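Local coordinates for mitotic checkpoint control protein kinase BUB1 (PDB 6JKK) that probably binds ATP and phosphorylates protein substrates as the kinase domain of a mitotic checkpoint protein that acts at kinetochores, at residues C143-V146 with K147-N151; R152-E156 with Y157-H161. All coordinates share one frame; numbering follows the deposited sequence.

Contact 1 (C143-V146 with K147-N151); sequences CNKV and KSVTN
The hydroxyl and the backbone amide of Thr150 both converge on the carbonyl oxygen of Val146. OG1 of Thr150 donates to Val146 O over 2.8 Å, from above the carbonyl plane, while Thr150 N reaches the same Val146 O at 2.9 Å from the opposite face. OG1 can fold back this way because it sits between the backbone N and the carbonyl carbon (chi1 69°). One helix turn earlier, Lys147 runs back along Cys143. Its chain bends at chi3 (-98°), which lays Lys147 CE 3.2 Å from Cys143 O and 3.6 Å from Cys143 SG. The ammonium then ends near the amide of Asn144, where Lys147 NZ makes a weak hydrogen bond of 3.5 Å to Asn144 OD1. Truncating Lys147 to an alanine would probably uncover the Cys143 sulfur on this side and deprive Asn144 OD1 of its weak donor. Ordinary i to i+4 bonds underlie these side chains, among them Ser148 N to Asn144 O at 2.9 Å. Further out, helix 325-339 packs on the helix, with Phe335 against Val146 and Ile338 against both Val149 and Thr150. The helix ends at Thr150; Asn151 follows with positive phi (54°), and Arg152 N donates to Thr150 OG1 just beyond. By its place in the kinase fold, following the last N-lobe strand and the hinge, helix 139-150 corresponds to the D helix. The Thr150 hydroxyl both donates and accepts, so it ties the final helical turn to the chain leaving it, whereas the Lys147 ammonium adds only a weak polar link.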
loop_
_atom_site.group_PDB
_atom_site.type_symbol
_atom_site.label_atom_id
_atom_site.label_comp_id
_atom_site.label_asym_id
_atom_site.label_seq_id
_atom_site.Cartn_x
_atom_site.Cartn_y
_atom_site.Cartn_z
ATOM N N CYS A 143 -0.017 -1.887 14.597
ATOM C CA CYS A 143 1.028 -1.150 15.315
ATOM C C CYS A 143 0.505 -0.543 16.617
ATOM O O CYS A 143 1.166 -0.569 17.668
ATOM C CB CYS A 143 1.534 -0.031 14.407
ATOM S SG CYS A 143 3.208 0.529 14.705
ATOM N N ASN A 144 -0.694 0.012 16.549
ATOM C CA ASN A 144 -1.277 0.672 17.701
ATOM C C ASN A 144 -1.776 -0.340 18.717
ATOM O O ASN A 144 -1.661 -0.128 19.921
ATOM C CB ASN A 144 -2.398 1.624 17.252
ATOM C CG ASN A 144 -1.854 2.876 16.583
ATOM O OD1 ASN A 144 -0.791 3.373 16.953
ATOM N ND2 ASN A 144 -2.571 3.384 15.592
ATOM N N LYS A 145 -2.317 -1.455 18.235
ATOM C CA LYS A 145 -2.778 -2.492 19.150
ATOM C C LYS A 145 -1.601 -3.084 19.925
ATOM O O LYS A 145 -1.697 -3.311 21.135
ATOM C CB LYS A 145 -3.542 -3.587 18.403
ATOM C CG LYS A 145 -3.945 -4.765 19.281
ATOM C CD LYS A 145 -4.861 -5.721 18.530
ATOM C CE LYS A 145 -5.342 -6.856 19.429
ATOM N NZ LYS A 145 -6.244 -7.804 18.705
ATOM N N VAL A 146 -0.488 -3.308 19.231
ATOM C CA VAL A 146 0.724 -3.853 19.867
ATOM C C VAL A 146 1.252 -2.905 20.951
ATOM O O VAL A 146 1.644 -3.336 22.045
ATOM C CB VAL A 146 1.822 -4.121 18.819
ATOM C CG1 VAL A 146 3.191 -4.292 19.490
ATOM C CG2 VAL A 146 1.475 -5.350 17.991
ATOM N N LYS A 147 1.248 -1.609 20.655
ATOM C CA LYS A 147 1.727 -0.625 21.624
ATOM C C LYS A 147 0.768 -0.518 22.805
ATOM O O LYS A 147 1.189 -0.282 23.940
ATOM C CB LYS A 147 1.937 0.744 20.962
ATOM C CG LYS A 147 3.285 0.907 20.257
ATOM C CD LYS A 147 3.355 2.209 19.467
ATOM C CE LYS A 147 3.050 1.975 17.986
ATOM N NZ LYS A 147 2.666 3.222 17.268
ATOM N N SER A 148 -0.520 -0.695 22.532
ATOM C CA SER A 148 -1.550 -0.651 23.572
ATOM C C SER A 148 -1.388 -1.806 24.551
ATOM O O SER A 148 -1.530 -1.640 25.766
ATOM C CB SER A 148 -2.942 -0.713 22.931
ATOM O OG SER A 148 -3.933 -0.896 23.926
ATOM N N VAL A 149 -1.082 -2.982 24.009
ATOM C CA VAL A 149 -0.962 -4.198 24.814
ATOM C C VAL A 149 0.373 -4.294 25.546
ATOM O O VAL A 149 0.417 -4.693 26.709
ATOM C CB VAL A 149 -1.189 -5.468 23.951
ATOM C CG1 VAL A 149 -0.930 -6.726 24.760
ATOM C CG2 VAL A 149 -2.598 -5.484 23.405
ATOM N N THR A 150 1.460 -3.918 24.879
ATOM C CA THR A 150 2.794 -4.118 25.456
ATOM C C THR A 150 3.382 -2.872 26.114
ATOM O O THR A 150 4.352 -2.976 26.872
ATOM C CB THR A 150 3.811 -4.636 24.406
ATOM O OG1 THR A 150 4.093 -3.607 23.443
ATOM C CG2 THR A 150 3.267 -5.853 23.697
ATOM N N ASN A 151 2.800 -1.708 25.827
ATOM C CA ASN A 151 3.385 -0.428 26.232
ATOM C C ASN A 151 4.835 -0.266 25.773
ATOM O O ASN A 151 5.641 0.382 26.438
ATOM C CB ASN A 151 3.256 -0.220 27.740
ATOM C CG ASN A 151 1.857 0.204 28.144
ATOM O OD1 ASN A 151 1.532 1.388 28.128
ATOM N ND2 ASN A 151 1.022 -0.765 28.506
#

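Contact 2 (R152-E156 with Y157-H161); sequences RNMDE and YVVMH
Met154 lies against two valines of the first helical turn, its side chain crossing that of Val158 at about a right angle and that of Val159 obliquely. Met154 CG comes 3.7 Å from Val159 CG2, and Met154 SD stands 3.9 Å from Val158 CG1. This side is close-packed: all three residues are buried, with Leu259 of helix 246-261 touching both Met154 and Val159, and Phe335 of helix 325-339 touching Val158. Asp155 supplies the N-cap. Its CG is anti to the backbone N (chi1 -179°), which brings the carboxylate to the first amides of the helix. Tyr157 N donates to Asp155 OD2 at 2.8 Å, meeting that oxygen from above the carboxylate plane, and Val158 N adds a weak bond to the same Asp155 OD2 at 3.4 Å. The partial positive charge of the helix start would be expected to stabilise the carboxylate, whose other oxygen, OD1, is hydrogen-bonded to Tyr327 OH. The helix so capped, 156-175, is the long C-lobe E helix of the protein kinase fold. A second close-packed cluster gathers round the Met160 methyl: Glu156 OE2 lies 3.4 Å from Met160 CE, and Gln287 N and Trp291 NE1 both bond to that oxygen. The same Met160 CE stands 3.5 Å above the Tyr157 ring plane, over its centre, while the phenol OH bonds to Lys324 NZ. The loose side is the connection, where exposed Arg152 and partly exposed Asn153 do not touch 157-161; Asp155 and Glu156, too, are partly exposed.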
loop_
_atom_site.group_PDB
_atom_site.type_symbol
_atom_site.label_atom_id
_atom_site.label_comp_id
_atom_site.label_asym_id
_atom_site.label_seq_id
_atom_site.Cartn_x
_atom_site.Cartn_y
_atom_site.Cartn_z
ATOM N N ARG A 152 5.151 -0.882 24.637
ATOM C CA ARG A 152 6.465 -0.783 24.017
ATOM C C ARG A 152 6.250 -0.617 22.522
ATOM O O ARG A 152 5.168 -0.918 22.014
ATOM C CB ARG A 152 7.282 -2.054 24.264
ATOM C CG ARG A 152 7.497 -2.423 25.732
ATOM C CD ARG A 152 8.461 -1.470 26.429
ATOM N NE ARG A 152 8.776 -1.935 27.777
ATOM C CZ ARG A 152 8.011 -1.710 28.837
ATOM N NH1 ARG A 152 6.889 -1.016 28.707
ATOM N NH2 ARG A 152 8.367 -2.171 30.029
ATOM N N ASN A 153 7.267 -0.139 21.811
ATOM C CA ASN A 153 7.195 -0.105 20.350
ATOM C C ASN A 153 7.183 -1.522 19.806
ATOM O O ASN A 153 7.597 -2.456 20.500
ATOM C CB ASN A 153 8.384 0.661 19.760
ATOM C CG ASN A 153 8.135 2.157 19.671
ATOM O OD1 ASN A 153 7.029 2.596 19.363
ATOM N ND2 ASN A 153 9.168 2.948 19.936
ATOM N N MET A 154 6.710 -1.691 18.576
ATOM C CA MET A 154 6.822 -2.986 17.904
ATOM C C MET A 154 8.273 -3.441 17.949
ATOM O O MET A 154 9.187 -2.629 17.748
ATOM C CB MET A 154 6.340 -2.896 16.458
ATOM C CG MET A 154 6.321 -4.244 15.741
ATOM S SD MET A 154 5.525 -4.174 14.123
ATOM C CE MET A 154 4.053 -3.235 14.538
ATOM N N ASP A 155 8.482 -4.726 18.231
ATOM C CA ASP A 155 9.827 -5.279 18.358
ATOM C C ASP A 155 10.625 -5.082 17.076
ATOM O O ASP A 155 10.107 -5.294 15.976
ATOM C CB ASP A 155 9.761 -6.761 18.704
ATOM C CG ASP A 155 11.126 -7.381 18.862
ATOM O OD1 ASP A 155 11.621 -7.450 20.000
ATOM O OD2 ASP A 155 11.702 -7.811 17.844
ATOM N N GLU A 156 11.883 -4.674 17.230
ATOM C CA GLU A 156 12.738 -4.339 16.095
ATOM C C GLU A 156 12.801 -5.459 15.063
ATOM O O GLU A 156 12.755 -5.206 13.859
ATOM C CB GLU A 156 14.155 -4.013 16.586
ATOM C CG GLU A 156 15.055 -3.452 15.490
ATOM C CD GLU A 156 16.521 -3.524 15.832
ATOM O OE1 GLU A 156 16.857 -3.996 16.939
ATOM O OE2 GLU A 156 17.344 -3.111 14.987
ATOM N N TYR A 157 12.900 -6.697 15.530
ATOM C CA TYR A 157 13.043 -7.828 14.614
ATOM C C TYR A 157 11.732 -8.167 13.906
ATOM O O TYR A 157 11.736 -8.559 12.735
ATOM C CB TYR A 157 13.666 -9.028 15.333
ATOM C CG TYR A 157 15.142 -8.812 15.574
ATOM C CD1 TYR A 157 15.589 -8.062 16.658
ATOM C CD2 TYR A 157 16.087 -9.323 14.696
ATOM C CE1 TYR A 157 16.939 -7.850 16.870
ATOM C CE2 TYR A 157 17.435 -9.113 14.900
ATOM C CZ TYR A 157 17.854 -8.375 15.983
ATOM O OH TYR A 157 19.203 -8.172 16.171
ATOM N N VAL A 158 10.609 -7.982 14.596
ATOM C CA VAL A 158 9.311 -8.079 13.921
ATOM C C VAL A 158 9.225 -7.020 12.818
ATOM O O VAL A 158 8.740 -7.297 11.715
ATOM C CB VAL A 158 8.129 -7.949 14.910
ATOM C CG1 VAL A 158 6.812 -7.869 14.161
ATOM C CG2 VAL A 158 8.102 -9.136 15.851
ATOM N N VAL A 159 9.724 -5.817 13.098
ATOM C CA VAL A 159 9.721 -4.764 12.079
ATOM C C VAL A 159 10.622 -5.145 10.893
ATOM O O VAL A 159 10.263 -4.906 9.736
ATOM C CB VAL A 159 10.105 -3.377 12.651
ATOM C CG1 VAL A 159 10.099 -2.316 11.551
ATOM C CG2 VAL A 159 9.141 -2.968 13.778
ATOM N N MET A 160 11.776 -5.750 11.171
ATOM C CA MET A 160 12.649 -6.203 10.087
ATOM C C MET A 160 11.925 -7.198 9.189
ATOM O O MET A 160 12.053 -7.151 7.957
ATOM C CB MET A 160 13.905 -6.875 10.632
ATOM C CG MET A 160 14.782 -5.996 11.463
ATOM S SD MET A 160 16.253 -6.941 11.849
ATOM C CE MET A 160 16.822 -5.995 13.260
ATOM N N HIS A 161 11.174 -8.108 9.807
ATOM C CA HIS A 161 10.445 -9.140 9.058
ATOM C C HIS A 161 9.379 -8.514 8.163
ATOM O O HIS A 161 9.252 -8.866 6.977
ATOM C CB HIS A 161 9.806 -10.137 10.030
ATOM C CG HIS A 161 9.422 -11.446 9.403
ATOM N ND1 HIS A 161 8.389 -11.565 8.500
ATOM C CD2 HIS A 161 9.921 -12.694 9.572
ATOM C CE1 HIS A 161 8.274 -12.828 8.128
ATOM N NE2 HIS A 161 9.189 -13.534 8.767
#

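Overall arrangement
Contact 1 closes helix 139-150 and contact 2 opens helix 156-175, so together they form the helix end, short connection and helix start of one continuous run in the C-lobe. Their centres are about 12 Å apart, and they touch by packing: Lys147 CG meets Arg152 O at 3.2 Å, and Cys143 CA lies 3.8 Å from Met154 CE. Met154 thus reaches back to the first helix as well as forward into the second. Helix 325-339 packs against both, with Phe335 touching Val146 and Val158 alike. The centres of contacts 1 and 2 lie about 22 and 19 Å from the chain centre, and both contacts are away from the predicted ATP-binding Lys85.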